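Local coordinates for translocator protein bipD (Burkholderia pseudomallei, PDB 3NFT), which is required for epithelial-cell invasion, survival within host cells and escape from endocytic vesicles, and probably regulates secretion of the effectors BipB and BipC, at residues A[34-39]-A[96-101]; A[42-47]-A[274-279]; A[84-89]-A[143-148]. One frame throughout, in Å; residues are numbered along the deposited sequence. Where two conformers were deposited one is given.

Contact 1: residues A[34-39]-A[96-101]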
loop_
_atom_site.group_PDB
_atom_site.type_symbol
_atom_site.label_atom_id
_atom_site.label_comp_id
_atom_site.label_asym_id
_atom_site.label_seq_id
_atom_site.Cartn_x
_atom_site.Cartn_y
_atom_site.Cartn_z
ATOM N N ARG A 34 10.049 11.858 19.155
ATOM C CA ARG A 34 9.922 13.109 19.889
ATOM C C ARG A 34 10.831 14.174 19.275
ATOM O O ARG A 34 10.446 15.339 19.179
ATOM C CB ARG A 34 10.200 12.911 21.382
ATOM C CG ARG A 34 9.219 11.962 22.078
ATOM C CD ARG A 34 9.375 12.018 23.597
ATOM N NE ARG A 34 10.540 11.262 24.053
ATOM C CZ ARG A 34 10.550 9.963 24.367
ATOM N NH1 ARG A 34 9.450 9.216 24.287
ATOM N NH2 ARG A 34 11.687 9.400 24.772
ATOM N N ALA A 35 12.015 13.772 18.814
ATOM C CA ALA A 35 12.928 14.703 18.133
ATOM C C ALA A 35 12.432 15.160 16.765
ATOM O O ALA A 35 12.881 16.189 16.245
ATOM C CB ALA A 35 14.322 14.084 18.006
ATOM N N ALA A 36 11.513 14.390 16.175
ATOM C CA ALA A 36 10.829 14.775 14.948
ATOM C C ALA A 36 9.546 15.562 15.235
ATOM O O ALA A 36 8.799 15.913 14.301
ATOM C CB ALA A 36 10.520 13.548 14.112
ATOM N N GLY A 37 9.277 15.846 16.501
ATOM C CA GLY A 37 8.180 16.713 16.898
ATOM C C GLY A 37 6.898 16.009 17.280
ATOM O O GLY A 37 5.883 16.658 17.538
ATOM N N VAL A 38 6.945 14.683 17.389
ATOM C CA VAL A 38 5.753 13.876 17.683
ATOM C C VAL A 38 5.888 13.175 19.050
ATOM O O VAL A 38 6.800 12.394 19.258
ATOM C CB VAL A 38 5.529 12.836 16.556
ATOM C CG1 VAL A 38 4.303 11.948 16.842
ATOM C CG2 VAL A 38 5.353 13.547 15.203
ATOM N N ASP A 39 4.975 13.478 19.972
ATOM C CA ASP A 39 4.951 12.868 21.293
ATOM C C ASP A 39 3.517 12.626 21.702
ATOM O O ASP A 39 2.836 13.535 22.163
ATOM C CB ASP A 39 5.654 13.762 22.318
ATOM C CG ASP A 39 5.795 13.095 23.682
ATOM O OD1 ASP A 39 6.477 13.683 24.546
ATOM O OD2 ASP A 39 5.216 12.014 23.927
ATOM N N LEU A 96 4.735 12.506 8.344
ATOM C CA LEU A 96 4.398 11.689 7.168
ATOM C C LEU A 96 4.767 12.384 5.857
ATOM O O LEU A 96 5.284 11.758 4.942
ATOM C CB LEU A 96 2.911 11.296 7.179
ATOM C CG LEU A 96 2.485 10.289 8.247
ATOM C CD1 LEU A 96 0.998 9.927 8.117
ATOM C CD2 LEU A 96 3.301 9.026 8.224
ATOM N N GLU A 97 4.509 13.677 5.778
ATOM C CA GLU A 97 4.850 14.449 4.573
ATOM C C GLU A 97 6.360 14.411 4.309
ATOM O O GLU A 97 6.793 14.278 3.157
ATOM C CB GLU A 97 4.330 15.886 4.694
ATOM C CG GLU A 97 2.815 15.960 4.538
ATOM C CD GLU A 97 2.227 17.347 4.791
ATOM O OE1 GLU A 97 2.977 18.281 5.156
ATOM O OE2 GLU A 97 0.999 17.504 4.611
ATOM N N ARG A 98 7.164 14.506 5.372
ATOM C CA ARG A 98 8.627 14.424 5.222
ATOM C C ARG A 98 9.070 13.052 4.756
ATOM O O ARG A 98 9.949 12.943 3.909
ATOM C CB ARG A 98 9.342 14.795 6.526
ATOM C CG ARG A 98 9.057 16.220 6.939
ATOM C CD ARG A 98 10.065 16.785 7.928
ATOM N NE ARG A 98 10.087 16.110 9.222
ATOM C CZ ARG A 98 9.225 16.326 10.225
ATOM N NH1 ARG A 98 8.212 17.186 10.113
ATOM N NH2 ARG A 98 9.368 15.661 11.356
ATOM N N LEU A 99 8.457 12.007 5.309
ATOM C CA LEU A 99 8.755 10.627 4.898
ATOM C C LEU A 99 8.375 10.384 3.443
ATOM O O LEU A 99 9.120 9.742 2.693
ATOM C CB LEU A 99 8.062 9.629 5.830
ATOM C CG LEU A 99 8.608 9.604 7.266
ATOM C CD1 LEU A 99 7.641 8.910 8.232
ATOM C CD2 LEU A 99 9.983 8.905 7.312
ATOM N N GLU A 100 7.231 10.923 3.033
ATOM C CA GLU A 100 6.760 10.796 1.661
ATOM C C GLU A 100 7.750 11.468 0.707
ATOM O O GLU A 100 8.090 10.928 -0.356
ATOM C CB GLU A 100 5.373 11.411 1.532
ATOM C CG GLU A 100 4.818 11.385 0.119
ATOM C CD GLU A 100 3.384 11.876 0.041
ATOM O OE1 GLU A 100 2.769 12.181 1.093
ATOM O OE2 GLU A 100 2.885 11.981 -1.098
ATOM N N THR A 101 8.219 12.644 1.091
ATOM C CA THR A 101 9.220 13.356 0.297
ATOM C C THR A 101 10.513 12.543 0.171
ATOM O O THR A 101 11.092 12.471 -0.918
ATOM C CB THR A 101 9.487 14.752 0.876
ATOM O OG1 THR A 101 8.261 15.494 0.867
ATOM C CG2 THR A 101 10.534 15.499 0.053
HETATM O O HOH W 1 6.484 16.560 12.956
#
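R98 reaches from helix 76-103 to the backbone carbonyl of A36, and this polar link carries nearly the whole contact. Its NH2 donates to A36 O over 3.0 Å, yet the bond is bent, at 138° about the hydrogen. The donor lies in the carbonyl plane and takes a lone pair, whereas A36 O sits near the guanidinium edge, tilted somewhat from its plane. The arginine chain leaves its helix with CG beside the backbone N and then turns at chi3 (-64°), which brings the guanidinium edge round to the loop instead of letting the chain run straight on. Water 1 adds a second route: it donates to A36 O across 2.8 Å and weakly accepts from R98 NH1, so that the carbonyl is gripped by two donors.

The carbonyl is presented where helix 30-35 ends. G37, the first residue to leave helical geometry, has a positive phi of 96°, and two bonds run back into the last turn, among them G37 N to R34 O; this is a Schellman motif. At these backbone angles a side chain would jam against A36 O, which explains the glycine. The chain then turns through V38 toward helix 41-56.

Beyond the hydrogen bond the two segments touch little: the methyl A36 CB lies 3.7 Å from R98 NH2, in the plane of the guanidinium and at its edge, a van der Waals contact, and also rests on L95 of the same long helix. Burial is left to V38, just past the glycine, which packs on H88, A91 and L95 of helix 76-103 and on F279 of helix 244-295. From the helix side, L96 lies against F279 and L286 of helix 244-295 and against helix 121-160, while R98 itself stays on the exposed surface.

Contact 2: residues A[42-47]-A[274-279]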
loop_
_atom_site.group_PDB
_atom_site.type_symbol
_atom_site.label_atom_id
_atom_site.label_comp_id
_atom_site.label_asym_id
_atom_site.label_seq_id
_atom_site.Cartn_x
_atom_site.Cartn_y
_atom_site.Cartn_z
ATOM N N VAL A 42 1.652 13.696 25.123
ATOM C CA VAL A 42 1.124 15.016 25.369
ATOM C C VAL A 42 -0.412 15.083 25.226
ATOM O O VAL A 42 -1.094 15.387 26.208
ATOM C CB VAL A 42 1.830 16.064 24.491
ATOM C CG1 VAL A 42 1.207 17.421 24.625
ATOM C CG2 VAL A 42 3.328 16.165 24.864
ATOM N N PRO A 43 -0.960 14.806 24.017
ATOM C CA PRO A 43 -2.425 14.809 23.975
ATOM C C PRO A 43 -3.083 13.760 24.831
ATOM O O PRO A 43 -4.129 14.028 25.421
ATOM C CB PRO A 43 -2.716 14.551 22.503
ATOM C CG PRO A 43 -1.541 13.810 22.006
ATOM C CD PRO A 43 -0.387 14.469 22.713
ATOM N N GLU A 44 -2.442 12.598 24.995
ATOM C CA GLU A 44 -3.038 11.555 25.794
ATOM C C GLU A 44 -3.117 11.956 27.288
ATOM O O GLU A 44 -4.123 11.732 27.941
ATOM C CB GLU A 44 -2.320 10.222 25.585
ATOM C CG GLU A 44 -2.609 9.674 24.209
ATOM C CD GLU A 44 -1.849 8.422 23.853
ATOM O OE1 GLU A 44 -1.517 7.616 24.772
ATOM O OE2 GLU A 44 -1.556 8.243 22.658
ATOM N N GLN A 45 -2.086 12.621 27.801
ATOM C CA GLN A 45 -2.139 13.109 29.176
ATOM C C GLN A 45 -3.122 14.266 29.358
ATOM O O GLN A 45 -3.811 14.341 30.358
ATOM C CB GLN A 45 -0.769 13.482 29.746
ATOM C CG GLN A 45 -0.747 14.482 30.918
ATOM C CD GLN A 45 0.525 15.179 31.176
ATOM O OE1 GLN A 45 0.898 16.105 30.447
ATOM N NE2 GLN A 45 1.174 14.808 32.276
ATOM N N LYS A 46 -3.229 15.148 28.357
ATOM C CA LYS A 46 -4.177 16.245 28.480
ATOM C C LYS A 46 -5.628 15.688 28.462
ATOM O O LYS A 46 -6.487 16.161 29.215
ATOM C CB LYS A 46 -3.984 17.260 27.366
ATOM C CG LYS A 46 -2.623 17.954 27.367
ATOM C CD LYS A 46 -2.385 18.827 28.516
ATOM C CE LYS A 46 -1.038 19.567 28.345
ATOM N NZ LYS A 46 -0.824 20.373 29.552
ATOM N N LEU A 47 -5.863 14.672 27.649
ATOM C CA LEU A 47 -7.165 13.987 27.683
ATOM C C LEU A 47 -7.436 13.318 29.025
ATOM O O LEU A 47 -8.522 13.424 29.585
ATOM C CB LEU A 47 -7.291 12.986 26.546
ATOM C CG LEU A 47 -7.430 13.613 25.161
ATOM C CD1 LEU A 47 -7.064 12.614 24.057
ATOM C CD2 LEU A 47 -8.868 14.133 25.006
ATOM N N HIS A 274 -4.550 3.887 20.980
ATOM C CA HIS A 274 -4.208 2.806 20.058
ATOM C C HIS A 274 -3.874 3.336 18.657
ATOM O O HIS A 274 -2.898 2.899 18.034
ATOM C CB HIS A 274 -5.305 1.735 19.998
ATOM C CG HIS A 274 -5.005 0.636 19.035
ATOM N ND1 HIS A 274 -5.618 0.541 17.801
ATOM C CD2 HIS A 274 -4.133 -0.397 19.105
ATOM C CE1 HIS A 274 -5.156 -0.523 17.168
ATOM N NE2 HIS A 274 -4.250 -1.104 17.933
ATOM N N GLN A 275 -4.641 4.307 18.170
ATOM C CA GLN A 275 -4.328 4.957 16.915
ATOM C C GLN A 275 -2.960 5.634 16.958
ATOM O O GLN A 275 -2.207 5.530 16.008
ATOM C CB GLN A 275 -5.434 5.970 16.509
ATOM C CG GLN A 275 -5.021 7.207 15.689
ATOM C CD GLN A 275 -4.490 6.889 14.317
ATOM O OE1 GLN A 275 -4.776 5.812 13.746
ATOM N NE2 GLN A 275 -3.715 7.827 13.754
ATOM N N ASN A 276 -2.650 6.315 18.054
ATOM C CA ASN A 276 -1.355 6.963 18.184
ATOM C C ASN A 276 -0.216 5.949 18.208
ATOM O O ASN A 276 0.831 6.199 17.654
ATOM C CB ASN A 276 -1.313 7.823 19.435
ATOM C CG ASN A 276 -2.030 9.156 19.253
ATOM O OD1 ASN A 276 -2.220 9.623 18.121
ATOM N ND2 ASN A 276 -2.328 9.831 20.374
ATOM N N SER A 277 -0.427 4.808 18.865
ATOM C CA SER A 277 0.522 3.696 18.825
ATOM C C SER A 277 0.699 3.180 17.398
ATOM O O SER A 277 1.824 2.984 16.935
ATOM C CB SER A 277 0.077 2.585 19.782
ATOM O OG SER A 277 0.946 1.470 19.698
ATOM N N ASN A 278 -0.421 2.984 16.682
ATOM C CA ASN A 278 -0.368 2.598 15.268
ATOM C C ASN A 278 0.415 3.604 14.410
ATOM O O ASN A 278 1.163 3.214 13.506
ATOM C CB ASN A 278 -1.776 2.408 14.692
ATOM C CG ASN A 278 -2.404 1.074 15.085
ATOM O OD1 ASN A 278 -1.724 0.177 15.604
ATOM N ND2 ASN A 278 -3.702 0.908 14.782
ATOM N N PHE A 279 0.267 4.897 14.694
ATOM C CA PHE A 279 1.011 5.898 13.958
ATOM C C PHE A 279 2.519 5.742 14.200
ATOM O O PHE A 279 3.312 5.726 13.266
ATOM C CB PHE A 279 0.609 7.328 14.319
ATOM C CG PHE A 279 1.472 8.349 13.658
ATOM C CD1 PHE A 279 1.167 8.835 12.388
ATOM C CD2 PHE A 279 2.620 8.817 14.283
ATOM C CE1 PHE A 279 1.980 9.764 11.760
ATOM C CE2 PHE A 279 3.435 9.764 13.637
ATOM C CZ PHE A 279 3.121 10.205 12.376
#
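E44 and N276 mark the closest approach of the two helical segments, their CA atoms 9.0 Å apart and their backbones running in roughly opposite directions. A gap of this width is bridged by side chains that come from opposite directions and meet between the helices. N276 ND2 donates to E44 OE2 over 2.9 Å in a nearly straight bond, 163° at the hydrogen. The acceptor lies in the plane of the amide, and the carboxylate and amide are themselves nearly coplanar, 8° apart, so the two flat groups join edge to edge. E44 offers the anti lone pair of OE2, the one turned away from its other oxygen. Its chain sets CG beside the backbone N (chi1 -71°) and is extended from there, which carries the carboxylate across the gap. The same oxygen also lies 3.3 Å from N276 CB.

Helix 244-295 lies, over most of its length, in a region predicted to be coiled coil, as does helix 121-160, its probable partner; helix 41-56 packs against it from the N-terminal part of the chain. Such an association is consistent with the role described for the N-terminal domain, an intramolecular chaperone that prevents premature oligomerization of coiled-coil residues.

Both polar ends have further partners. E44 OE2 is salt-bridged to R40 NE, which probably favours a charged carboxylate and helps to position it, and N276 OD1 takes a weak hydrogen bond from Q92 NE2 of helix 76-103. Apolar material borders the bond: P43 CG comes within 4.4 Å of N276 ND2, and the proline ring also leans on H88 and Y272. Away from this interface, N278 ND2 is hydrogen-bonded to D120 OD1 of the second subunit.

Contact 3: residues A[84-89]-A[143-148]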
loop_
_atom_site.group_PDB
_atom_site.type_symbol
_atom_site.label_atom_id
_atom_site.label_comp_id
_atom_site.label_asym_id
_atom_site.label_seq_id
_atom_site.Cartn_x
_atom_site.Cartn_y
_atom_site.Cartn_z
ATOM N N ALA A 84 -4.145 20.139 22.216
ATOM C CA ALA A 84 -3.079 19.161 22.114
ATOM C C ALA A 84 -3.398 18.104 21.051
ATOM O O ALA A 84 -2.512 17.667 20.334
ATOM C CB ALA A 84 -2.813 18.516 23.459
ATOM N N VAL A 85 -4.673 17.719 20.916
ATOM C CA VAL A 85 -5.051 16.722 19.946
ATOM C C VAL A 85 -4.840 17.298 18.540
ATOM O O VAL A 85 -4.300 16.627 17.654
ATOM C CB VAL A 85 -6.501 16.282 20.131
ATOM C CG1 VAL A 85 -6.968 15.497 18.946
ATOM C CG2 VAL A 85 -6.655 15.434 21.429
ATOM N N ARG A 86 -5.267 18.548 18.342
ATOM C CA ARG A 86 -5.041 19.254 17.075
ATOM C C ARG A 86 -3.556 19.360 16.746
ATOM O O ARG A 86 -3.134 19.052 15.635
ATOM C CB ARG A 86 -5.644 20.665 17.127
ATOM C CG ARG A 86 -7.143 20.699 17.035
ATOM C CD ARG A 86 -7.666 22.111 16.637
ATOM N NE ARG A 86 -8.659 22.625 17.594
ATOM C CZ ARG A 86 -8.383 23.390 18.654
ATOM N NH1 ARG A 86 -7.134 23.761 18.920
ATOM N NH2 ARG A 86 -9.370 23.807 19.451
ATOM N N GLY A 87 -2.752 19.740 17.730
ATOM C CA GLY A 87 -1.342 19.925 17.508
ATOM C C GLY A 87 -0.643 18.635 17.166
ATOM O O GLY A 87 0.250 18.591 16.323
ATOM N N HIS A 88 -1.048 17.560 17.843
ATOM C CA HIS A 88 -0.461 16.247 17.598
ATOM C C HIS A 88 -0.754 15.779 16.171
ATOM O O HIS A 88 0.106 15.235 15.498
ATOM C CB HIS A 88 -1.003 15.223 18.581
ATOM C CG HIS A 88 -0.232 13.947 18.582
ATOM N ND1 HIS A 88 -0.784 12.717 18.285
ATOM C CD2 HIS A 88 1.081 13.727 18.818
ATOM C CE1 HIS A 88 0.166 11.793 18.357
ATOM N NE2 HIS A 88 1.301 12.385 18.685
ATOM N N ALA A 89 -1.985 15.994 15.708
ATOM C CA ALA A 89 -2.356 15.586 14.361
ATOM C C ALA A 89 -1.521 16.354 13.319
ATOM O O ALA A 89 -1.082 15.787 12.296
ATOM C CB ALA A 89 -3.857 15.833 14.162
ATOM N N ILE A 143 -12.791 13.336 15.255
ATOM C CA ILE A 143 -13.666 12.625 16.180
ATOM C C ILE A 143 -13.329 12.970 17.625
ATOM O O ILE A 143 -14.208 13.265 18.432
ATOM C CB ILE A 143 -13.544 11.111 15.998
ATOM C CG1 ILE A 143 -14.003 10.708 14.600
ATOM C CG2 ILE A 143 -14.326 10.344 17.076
ATOM C CD1 ILE A 143 -13.564 9.334 14.211
ATOM N N VAL A 144 -12.040 12.920 17.965
ATOM C CA VAL A 144 -11.663 13.251 19.340
ATOM C C VAL A 144 -11.939 14.708 19.709
ATOM O O VAL A 144 -12.393 14.961 20.817
ATOM C CB VAL A 144 -10.223 12.822 19.635
ATOM C CG1 VAL A 144 -9.784 13.340 21.005
ATOM C CG2 VAL A 144 -10.155 11.303 19.561
ATOM N N GLU A 145 -11.704 15.651 18.787
ATOM C CA GLU A 145 -12.070 17.072 18.998
ATOM C C GLU A 145 -13.548 17.207 19.313
ATOM O O GLU A 145 -13.927 17.853 20.273
ATOM C CB GLU A 145 -11.786 17.921 17.747
ATOM C CG GLU A 145 -12.573 19.293 17.625
ATOM C CD GLU A 145 -12.109 20.339 18.596
ATOM O OE1 GLU A 145 -12.711 21.441 18.642
ATOM O OE2 GLU A 145 -11.124 20.071 19.306
ATOM N N GLY A 146 -14.375 16.579 18.498
ATOM C CA GLY A 146 -15.824 16.701 18.674
ATOM C C GLY A 146 -16.312 16.054 19.950
ATOM O O GLY A 146 -17.131 16.605 20.695
ATOM N N LEU A 147 -15.826 14.856 20.219
ATOM C CA LEU A 147 -16.236 14.175 21.433
ATOM C C LEU A 147 -15.742 14.925 22.674
ATOM O O LEU A 147 -16.418 14.942 23.691
ATOM C CB LEU A 147 -15.810 12.716 21.422
ATOM C CG LEU A 147 -16.820 11.735 20.784
ATOM C CD1 LEU A 147 -18.052 11.519 21.643
ATOM C CD2 LEU A 147 -17.268 12.172 19.379
ATOM N N THR A 148 -14.566 15.536 22.588
ATOM C CA THR A 148 -14.070 16.281 23.732
ATOM C C THR A 148 -14.870 17.570 23.924
ATOM O O THR A 148 -15.120 17.995 25.044
ATOM C CB THR A 148 -12.555 16.558 23.626
ATOM O OG1 THR A 148 -11.864 15.298 23.487
ATOM C CG2 THR A 148 -12.041 17.303 24.861
#
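The guanidinium of R86 and the carboxylate of E145 are turned 51° against each other, and E145 OE2 meets the guanidinium obliquely, well out of its plane. R86 NE and E145 OE2 are 3.9 Å apart, a long salt bridge in which no N-H points at the oxygen. E145 gets there by folding: its CG stands roughly opposite the backbone N, and a bend at chi2 (71°) swings the carboxylate toward the other helix. Its stronger partner is R82, one turn earlier on helix 76-103, whose NH2 forms a salt bridge with OE1.

Beside this pair the helices are close, with 7.1 Å between V85 CA and E145 CA. V85 and V144 cross at about a right angle, V85 CG2 touching V144 CG1 at 3.8 Å, and Y272 of helix 244-295 packs on both valines where three helices of the bundle meet. Within helix 121-160, V144 O accepts hydrogen bonds from T148 OG1 and T148 N, which reach it from opposite faces of its plane. With only charge attraction between R86 and E145, their link should be only weakly directional, while the shortest approach between the helices' side chains is that of the two valines, so charge and apolar packing share the contact.

How the contacts relate
From the N terminus, 34-39, 42-47 and 84-89 come in turn before any partner arrives. Helix 76-103 then closes contact 1 at 96-101, helix 121-160 closes contact 3 at 143-148, and helix 244-295 closes contact 2 last, at 274-279, after the intervening strands and short helices. Contact 1 therefore crosses both others, while contact 3 is nested inside the long loop of contact 2. In space they adjoin: F279 packs on V38 and L96, joining contacts 1 and 2, and H88 lies against V38, P43 and N276, drawing all three together. The N-terminal helices are thus tied to one another and to both helices of the predicted coiled coil.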